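Local coordinates for protein putrescine aminotransferase (Halomonas elongata DSM 2581, PDB 6GWI) that probably transfers amino groups from putrescine or related amines to a keto acceptor, using pyridoxal-5'-phosphate as its cofactor, at residues B[117-129]-B[143-157]. Residues are numbered along the deposited sequence; the frame is centred on the assembly and turned at random.
Sequences GSEANDTVLRMVR and IIGRENAYHGSTLAG. With PLP (pyridoxal-5'-phosphate), chain D.
Ser118 OG accepts a nearly straight bond from Ser153 N (2.8 Å) and donates its own proton to PLP O1P, a two-way role that suits a small hydroxyl. Its chi1 of -68°, with OG beside the backbone N, lets it join Ser118 N on the same phosphate oxygen. Gly152 CA passes 3.0 Å from Ser118 OG, where any CB would collide with that hydroxyl. One turn on, Asp122 and Thr154 meet from opposite directions: Thr154 OG1 donates to Asp122 OD1, at an unusually short distance whose exact length is doubtful, and, as N-cap of helix 155-160, accepts from Gly157 N. A valine here would probably leave Asp122 OD1 and Gly157 N without the hydroxyl they share. Asp122 OD2 takes bonds from a water and from Leu155 N of the second subunit. Asn121 and His151 cross at about a right angle, amide and ring planes 69° apart, with Asn121 ND2 2.8 Å from His151 O. Farther along, Val128 CG1 and Ile143 CD1 meet tip to tip (3.6 Å), branched chains filling the helix-sheet interface. Gly117 N donates to PLP O2P, so the start of helix 117-129 presents two backbone N-H groups and a hydroxyl to the phosphate, as in fold-type I aminotransferases.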
ATOM      1  N   GLY B 117      -2.607   1.624   5.724  1.00 20.73           N
ATOM      2  CA  GLY B 117      -2.705   2.920   6.370  1.00 21.96           C
ATOM      3  C   GLY B 117      -1.801   3.960   5.743  1.00 22.50           C
ATOM      4  O   GLY B 117      -2.149   5.143   5.703  1.00 18.37           O
ATOM      5  N   SER B 118      -0.641   3.539   5.231  1.00 21.61           N
ATOM      6  CA  SER B 118       0.255   4.472   4.556  1.00 19.47           C
ATOM      7  C   SER B 118      -0.383   5.015   3.281  1.00 22.11           C
ATOM      8  O   SER B 118      -0.398   6.230   3.052  1.00 16.70           O
ATOM      9  CB  SER B 118       1.586   3.786   4.242  1.00 20.68           C
ATOM     10  OG  SER B 118       2.311   3.496   5.426  1.00 18.83           O
ATOM     11  N   GLU B 119      -0.900   4.125   2.424  1.00 16.44           N
ATOM     12  CA  GLU B 119      -1.576   4.577   1.212  1.00 21.94           C
ATOM     13  C   GLU B 119      -2.779   5.446   1.543  1.00 16.01           C
ATOM     14  O   GLU B 119      -3.124   6.353   0.775  1.00 12.83           O
ATOM     15  CB  GLU B 119      -2.015   3.378   0.371  1.00 20.51           C
ATOM     16  CG  GLU B 119      -0.880   2.613  -0.280  1.00 36.45           C
ATOM     17  CD  GLU B 119      -1.369   1.374  -1.006  1.00 51.99           C
ATOM     18  OE1 GLU B 119      -0.574   0.767  -1.750  1.00 58.13           O
ATOM     19  OE2 GLU B 119      -2.554   1.014  -0.842  1.00 41.69           O
ATOM     20  N   ALA B 120      -3.444   5.167   2.663  1.00 14.61           N
ATOM     21  CA  ALA B 120      -4.530   6.027   3.111  1.00 20.78           C
ATOM     22  C   ALA B 120      -4.023   7.433   3.404  1.00 25.80           C
ATOM     23  O   ALA B 120      -4.682   8.422   3.064  1.00 18.17           O
ATOM     24  CB  ALA B 120      -5.197   5.426   4.346  1.00 21.43           C
ATOM     25  N   ASN B 121      -2.848   7.549   4.026  1.00 22.33           N
ATOM     26  CA  ASN B 121      -2.323   8.884   4.299  1.00 23.04           C
ATOM     27  C   ASN B 121      -1.829   9.568   3.024  1.00 23.61           C
ATOM     28  O   ASN B 121      -1.952  10.793   2.911  1.00 18.00           O
ATOM     29  CB  ASN B 121      -1.236   8.821   5.371  1.00 17.99           C
ATOM     30  CG  ASN B 121      -1.820   8.804   6.781  1.00 27.70           C
ATOM     31  OD1 ASN B 121      -2.508   9.741   7.192  1.00 33.56           O
ATOM     32  ND2 ASN B 121      -1.560   7.733   7.520  1.00 29.66           N
ATOM     33  N   ASP B 122      -1.316   8.811   2.043  1.00 19.39           N
ATOM     34  CA  ASP B 122      -1.052   9.400   0.729  1.00 16.37           C
ATOM     35  C   ASP B 122      -2.334   9.931   0.104  1.00 20.06           C
ATOM     36  O   ASP B 122      -2.343  11.006  -0.509  1.00 21.51           O
ATOM     37  CB  ASP B 122      -0.423   8.383  -0.228  1.00 17.94           C
ATOM     38  CG  ASP B 122       1.009   8.052   0.120  1.00 21.89           C
ATOM     39  OD1 ASP B 122       1.219   7.317   1.109  1.00 35.60           O
ATOM     40  OD2 ASP B 122       1.920   8.519  -0.601  1.00 22.63           O
ATOM     41  N   THR B 123      -3.416   9.156   0.204  1.00 19.30           N
ATOM     42  CA  THR B 123      -4.712   9.604  -0.291  1.00 18.92           C
ATOM     43  C   THR B 123      -5.142  10.882   0.417  1.00 18.25           C
ATOM     44  O   THR B 123      -5.584  11.846  -0.220  1.00 17.22           O
ATOM     45  CB  THR B 123      -5.745   8.496  -0.074  1.00 17.84           C
ATOM     46  OG1 THR B 123      -5.245   7.259  -0.604  1.00 18.37           O
ATOM     47  CG2 THR B 123      -7.072   8.839  -0.738  1.00 27.84           C
ATOM     48  N   VAL B 124      -5.008  10.906   1.746  1.00 19.24           N
ATOM     49  CA  VAL B 124      -5.309  12.106   2.522  1.00 21.18           C
ATOM     50  C   VAL B 124      -4.557  13.306   1.962  1.00 15.57           C
ATOM     51  O   VAL B 124      -5.131  14.381   1.756  1.00 19.00           O
ATOM     52  CB  VAL B 124      -4.964  11.877   4.005  1.00 14.83           C
ATOM     53  CG1 VAL B 124      -4.838  13.206   4.752  1.00 34.44           C
ATOM     54  CG2 VAL B 124      -6.005  10.988   4.662  1.00 21.26           C
ATOM     55  N   LEU B 125      -3.250  13.149   1.742  1.00 21.59           N
ATOM     56  CA  LEU B 125      -2.432  14.290   1.343  1.00 24.72           C
ATOM     57  C   LEU B 125      -2.869  14.835  -0.011  1.00 23.85           C
ATOM     58  O   LEU B 125      -2.988  16.053  -0.187  1.00 18.90           O
ATOM     59  CB  LEU B 125      -0.956  13.890   1.323  1.00 24.03           C
ATOM     60  CG  LEU B 125       0.071  14.990   1.040  1.00 34.90           C
ATOM     61  CD1 LEU B 125      -0.175  16.222   1.892  1.00 24.09           C
ATOM     62  CD2 LEU B 125       1.475  14.467   1.293  1.00 31.96           C
ATOM     63  N   ARG B 126      -3.111  13.951  -0.984  1.00 17.85           N
ATOM     64  CA  ARG B 126      -3.540  14.416  -2.298  1.00 20.68           C
ATOM     65  C   ARG B 126      -4.947  14.991  -2.242  1.00 23.45           C
ATOM     66  O   ARG B 126      -5.244  15.986  -2.914  1.00 21.63           O
ATOM     67  CB  ARG B 126      -3.465  13.283  -3.320  1.00 23.71           C
ATOM     68  CG  ARG B 126      -2.053  12.824  -3.634  1.00 21.31           C
ATOM     69  CD  ARG B 126      -2.032  11.852  -4.810  1.00 20.63           C
ATOM     70  NE  ARG B 126      -2.259  12.519  -6.092  1.00 20.15           N
ATOM     71  CZ  ARG B 126      -2.571  11.886  -7.222  1.00 28.85           C
ATOM     72  NH1 ARG B 126      -2.706  10.568  -7.233  1.00 19.42           N
ATOM     73  NH2 ARG B 126      -2.753  12.572  -8.344  1.00 17.34           N
ATOM     74  N   MET B 127      -5.827  14.390  -1.435  1.00 13.90           N
ATOM     75  CA  MET B 127      -7.178  14.915  -1.301  1.00 15.12           C
ATOM     76  C   MET B 127      -7.165  16.305  -0.679  1.00 15.29           C
ATOM     77  O   MET B 127      -7.884  17.205  -1.129  1.00 19.57           O
ATOM     78  CB  MET B 127      -8.030  13.975  -0.453  1.00 15.91           C
ATOM     79  CG  MET B 127      -8.633  12.811  -1.208  1.00 22.01           C
ATOM     80  SD  MET B 127      -9.695  11.847  -0.120  1.00 24.53           S
ATOM     81  CE  MET B 127     -10.356  10.657  -1.282  1.00 22.09           C
ATOM     82  N   VAL B 128      -6.352  16.498   0.361  1.00 17.34           N
ATOM     83  CA  VAL B 128      -6.309  17.783   1.053  1.00 14.98           C
ATOM     84  C   VAL B 128      -5.863  18.884   0.101  1.00 27.48           C
ATOM     85  O   VAL B 128      -6.477  19.954   0.024  1.00 21.31           O
ATOM     86  CB  VAL B 128      -5.391  17.690   2.284  1.00 17.38           C
ATOM     87  CG1 VAL B 128      -5.015  19.073   2.802  1.00 25.56           C
ATOM     88  CG2 VAL B 128      -6.071  16.891   3.382  1.00 22.21           C
ATOM     89  N   ARG B 129      -4.794  18.630  -0.651  1.00 19.76           N
ATOM     90  CA  ARG B 129      -4.220  19.663  -1.506  1.00 20.08           C
ATOM     91  C   ARG B 129      -5.042  19.859  -2.769  1.00 20.25           C
ATOM     92  O   ARG B 129      -5.171  20.990  -3.250  1.00 23.91           O
ATOM     93  CB  ARG B 129      -2.761  19.306  -1.812  1.00 21.53           C
ATOM     94  CG  ARG B 129      -1.843  19.616  -0.612  1.00 25.44           C
ATOM     95  CD  ARG B 129      -0.427  19.015  -0.675  1.00 28.01           C
ATOM     96  NE  ARG B 129       0.407  19.560   0.404  1.00 22.27           N
ATOM     97  CZ  ARG B 129       1.703  19.302   0.586  1.00 24.41           C
ATOM     98  NH1 ARG B 129       2.358  18.494  -0.237  1.00 22.10           N
ATOM     99  NH2 ARG B 129       2.349  19.863   1.600  1.00 23.42           N
ATOM    100  N   ILE B 143       0.745  21.135   5.617  1.00 20.00           N
ATOM    101  CA  ILE B 143       0.157  20.190   6.557  1.00 25.47           C
ATOM    102  C   ILE B 143       0.947  20.289   7.852  1.00 24.40           C
ATOM    103  O   ILE B 143       2.182  20.216   7.834  1.00 22.46           O
ATOM    104  CB  ILE B 143       0.192  18.746   6.027  1.00 33.11           C
ATOM    105  CG1 ILE B 143      -0.290  18.671   4.579  1.00 25.10           C
ATOM    106  CG2 ILE B 143      -0.635  17.822   6.929  1.00 29.20           C
ATOM    107  CD1 ILE B 143      -1.741  18.947   4.393  1.00 32.41           C
ATOM    108  N   ILE B 144       0.250  20.461   8.965  1.00 22.19           N
ATOM    109  CA  ILE B 144       0.884  20.484  10.277  1.00 22.72           C
ATOM    110  C   ILE B 144       0.637  19.138  10.945  1.00 24.16           C
ATOM    111  O   ILE B 144      -0.508  18.780  11.240  1.00 21.73           O
ATOM    112  CB  ILE B 144       0.370  21.632  11.148  1.00 24.65           C
ATOM    113  CG1 ILE B 144       0.642  22.976  10.472  1.00 29.77           C
ATOM    114  CG2 ILE B 144       1.024  21.577  12.516  1.00 19.54           C
ATOM    115  CD1 ILE B 144      -0.110  24.127  11.089  1.00 33.83           C
ATOM    116  N   GLY B 145       1.715  18.385  11.169  1.00 24.27           N
ATOM    117  CA  GLY B 145       1.697  17.228  12.027  1.00 28.90           C
ATOM    118  C   GLY B 145       2.401  17.498  13.344  1.00 22.40           C
ATOM    119  O   GLY B 145       2.708  18.638  13.698  1.00 24.06           O
ATOM    120  N   ARG B 146       2.671  16.418  14.066  1.00 26.98           N
ATOM    121  CA  ARG B 146       3.324  16.515  15.361  1.00 23.26           C
ATOM    122  C   ARG B 146       4.594  15.681  15.378  1.00 26.97           C
ATOM    123  O   ARG B 146       4.693  14.642  14.716  1.00 21.07           O
ATOM    124  CB  ARG B 146       2.392  16.061  16.492  1.00 22.36           C
ATOM    125  CG  ARG B 146       1.108  16.878  16.571  1.00 26.70           C
ATOM    126  CD  ARG B 146       0.206  16.450  17.721  1.00 32.47           C
ATOM    127  NE  ARG B 146      -0.137  15.032  17.662  1.00 35.66           N
ATOM    128  CZ  ARG B 146      -1.036  14.445  18.446  1.00 28.57           C
ATOM    129  NH1 ARG B 146      -1.704  15.154  19.346  1.00 24.46           N
ATOM    130  NH2 ARG B 146      -1.276  13.147  18.320  1.00 30.13           N
ATOM    131  N   GLU B 147       5.577  16.171  16.127  1.00 25.46           N
ATOM    132  CA  GLU B 147       6.771  15.388  16.404  1.00 24.60           C
ATOM    133  C   GLU B 147       6.387  14.081  17.089  1.00 28.89           C
ATOM    134  O   GLU B 147       5.456  14.029  17.897  1.00 26.72           O
ATOM    135  CB  GLU B 147       7.740  16.200  17.262  1.00 29.97           C
ATOM    136  CG  GLU B 147       8.453  17.303  16.477  1.00 57.44           C
ATOM    137  CD  GLU B 147       9.450  16.741  15.470  1.00 71.82           C
ATOM    138  OE1 GLU B 147       9.843  15.560  15.616  1.00 79.41           O
ATOM    139  OE2 GLU B 147       9.862  17.480  14.550  1.00 68.42           O
ATOM    140  N   ASN B 148       7.102  13.014  16.734  1.00 25.76           N
ATOM    141  CA  ASN B 148       6.868  11.668  17.245  1.00 22.23           C
ATOM    142  C   ASN B 148       5.518  11.103  16.814  1.00 25.06           C
ATOM    143  O   ASN B 148       5.034  10.128  17.399  1.00 23.83           O
ATOM    144  CB  ASN B 148       6.986  11.621  18.771  1.00 24.91           C
ATOM    145  CG  ASN B 148       7.156  10.212  19.291  1.00 26.91           C
ATOM    146  OD1 ASN B 148       7.826   9.383  18.676  1.00 26.98           O
ATOM    147  ND2 ASN B 148       6.535   9.927  20.428  1.00 30.86           N
ATOM    148  N   ALA B 149       4.889  11.699  15.807  1.00 20.08           N
ATOM    149  CA  ALA B 149       3.716  11.095  15.202  1.00 26.35           C
ATOM    150  C   ALA B 149       4.141  10.025  14.202  1.00 23.56           C
ATOM    151  O   ALA B 149       5.247  10.052  13.654  1.00 22.56           O
ATOM    152  CB  ALA B 149       2.857  12.145  14.499  1.00 26.43           C
ATOM    153  N   TYR B 150       3.241   9.078  13.959  1.00 18.52           N
ATOM    154  CA  TYR B 150       3.456   8.053  12.948  1.00 16.24           C
ATOM    155  C   TYR B 150       2.253   8.034  12.020  1.00 24.57           C
ATOM    156  O   TYR B 150       1.115   7.887  12.478  1.00 19.13           O
ATOM    157  CB  TYR B 150       3.682   6.671  13.568  1.00 23.39           C
ATOM    158  CG  TYR B 150       4.099   5.658  12.531  1.00 15.72           C
ATOM    159  CD1 TYR B 150       5.418   5.566  12.120  1.00 23.87           C
ATOM    160  CD2 TYR B 150       3.169   4.808  11.946  1.00 16.54           C
ATOM    161  CE1 TYR B 150       5.807   4.656  11.158  1.00 24.00           C
ATOM    162  CE2 TYR B 150       3.550   3.888  10.983  1.00 24.32           C
ATOM    163  CZ  TYR B 150       4.874   3.820  10.593  1.00 20.49           C
ATOM    164  OH  TYR B 150       5.287   2.919   9.638  1.00 20.71           O
ATOM    165  N   HIS B 151       2.506   8.219  10.724  1.00 25.53           N
ATOM    166  CA  HIS B 151       1.452   8.210   9.717  1.00 24.12           C
ATOM    167  C   HIS B 151       1.806   7.310   8.538  1.00 20.94           C
ATOM    168  O   HIS B 151       1.262   7.492   7.447  1.00 19.95           O
ATOM    169  CB  HIS B 151       1.161   9.634   9.242  1.00 18.49           C
ATOM    170  CG  HIS B 151       0.675  10.539  10.332  1.00 18.51           C
ATOM    171  ND1 HIS B 151      -0.522  10.340  10.986  1.00 18.72           N
ATOM    172  CD2 HIS B 151       1.233  11.637  10.895  1.00 20.52           C
ATOM    173  CE1 HIS B 151      -0.684  11.281  11.900  1.00 25.29           C
ATOM    174  NE2 HIS B 151       0.368  12.079  11.867  1.00 22.09           N
ATOM    175  N   GLY B 152       2.711   6.359   8.731  1.00 19.48           N
ATOM    176  CA  GLY B 152       3.016   5.362   7.726  1.00 20.55           C
ATOM    177  C   GLY B 152       4.430   5.496   7.193  1.00 17.12           C
ATOM    178  O   GLY B 152       5.254   6.268   7.694  1.00 15.91           O
ATOM    179  N   SER B 153       4.700   4.719   6.139  1.00 17.38           N
ATOM    180  CA  SER B 153       6.060   4.526   5.655  1.00 19.39           C
ATOM    181  C   SER B 153       6.209   4.745   4.155  1.00 20.49           C
ATOM    182  O   SER B 153       7.288   4.483   3.608  1.00 21.36           O
ATOM    183  CB  SER B 153       6.550   3.121   6.022  1.00 21.52           C
ATOM    184  OG  SER B 153       7.940   3.004   5.810  1.00 27.32           O
ATOM    185  N   THR B 154       5.166   5.192   3.465  1.00 24.42           N
ATOM    186  CA  THR B 154       5.384   5.800   2.164  1.00 16.13           C
ATOM    187  C   THR B 154       6.155   7.100   2.363  1.00 18.48           C
ATOM    188  O   THR B 154       6.365   7.558   3.491  1.00 19.95           O
ATOM    189  CB  THR B 154       4.063   6.087   1.462  1.00 22.09           C
ATOM    190  OG1 THR B 154       3.242   6.871   2.333  1.00 21.77           O
ATOM    191  CG2 THR B 154       3.343   4.790   1.089  1.00 19.25           C
ATOM    192  N   LEU B 155       6.576   7.716   1.260  1.00 25.17           N
ATOM    193  CA  LEU B 155       7.238   9.010   1.383  1.00 19.25           C
ATOM    194  C   LEU B 155       6.301  10.031   2.024  1.00 19.53           C
ATOM    195  O   LEU B 155       6.723  10.824   2.873  1.00 21.83           O
ATOM    196  CB  LEU B 155       7.737   9.495   0.026  1.00 25.21           C
ATOM    197  CG  LEU B 155       9.140   9.077  -0.433  1.00 42.06           C
ATOM    198  CD1 LEU B 155       9.707  10.166  -1.339  1.00 62.10           C
ATOM    199  CD2 LEU B 155      10.114   8.800   0.696  1.00 51.40           C
ATOM    200  N   ALA B 156       5.024  10.024   1.634  1.00 21.15           N
ATOM    201  CA  ALA B 156       4.055  10.919   2.258  1.00 24.79           C
ATOM    202  C   ALA B 156       3.870  10.577   3.732  1.00 18.83           C
ATOM    203  O   ALA B 156       3.922  11.460   4.597  1.00 22.49           O
ATOM    204  CB  ALA B 156       2.722  10.851   1.515  1.00 26.86           C
ATOM    205  N   GLY B 157       3.662   9.297   4.041  1.00 13.80           N
ATOM    206  CA  GLY B 157       3.462   8.912   5.427  1.00 19.58           C
ATOM    207  C   GLY B 157       4.655   9.254   6.300  1.00 22.67           C
ATOM    208  O   GLY B 157       4.497   9.773   7.408  1.00 20.60           O
TER
HETATM  209  N1  PLP D 501      -1.037   5.635  10.760  1.00 27.25           N
HETATM  210  C2  PLP D 501      -0.911   5.148  12.044  1.00 25.75           C
HETATM  211  C2A PLP D 501      -1.439   5.950  13.203  1.00 19.04           C
HETATM  212  C3  PLP D 501      -0.298   3.916  12.258  1.00 28.49           C
HETATM  213  O3  PLP D 501      -0.183   3.450  13.542  1.00 22.72           O
HETATM  214  C4  PLP D 501       0.185   3.157  11.187  1.00 32.11           C
HETATM  215  C4A PLP D 501       0.216   1.660  11.350  1.00 33.98           C
HETATM  216  C5  PLP D 501       0.055   3.674   9.894  1.00 27.59           C
HETATM  217  C6  PLP D 501      -0.557   4.906   9.691  1.00 29.53           C
HETATM  218  C5A PLP D 501       0.568   2.918   8.687  1.00 23.92           C
HETATM  219  O4P PLP D 501      -0.274   1.846   8.330  1.00 22.66           O
HETATM  220  P   PLP D 501       0.321   0.696   7.372  1.00 21.27           P
HETATM  221  O1P PLP D 501       0.769   1.316   6.069  1.00 19.43           O
HETATM  222  O2P PLP D 501      -0.746  -0.345   7.133  1.00 22.77           O
HETATM  223  O3P PLP D 501       1.503   0.056   8.053  1.00 16.68           O
HETATM  224  O   HOH W   1       4.469   8.650  -1.104  1.00 21.77           O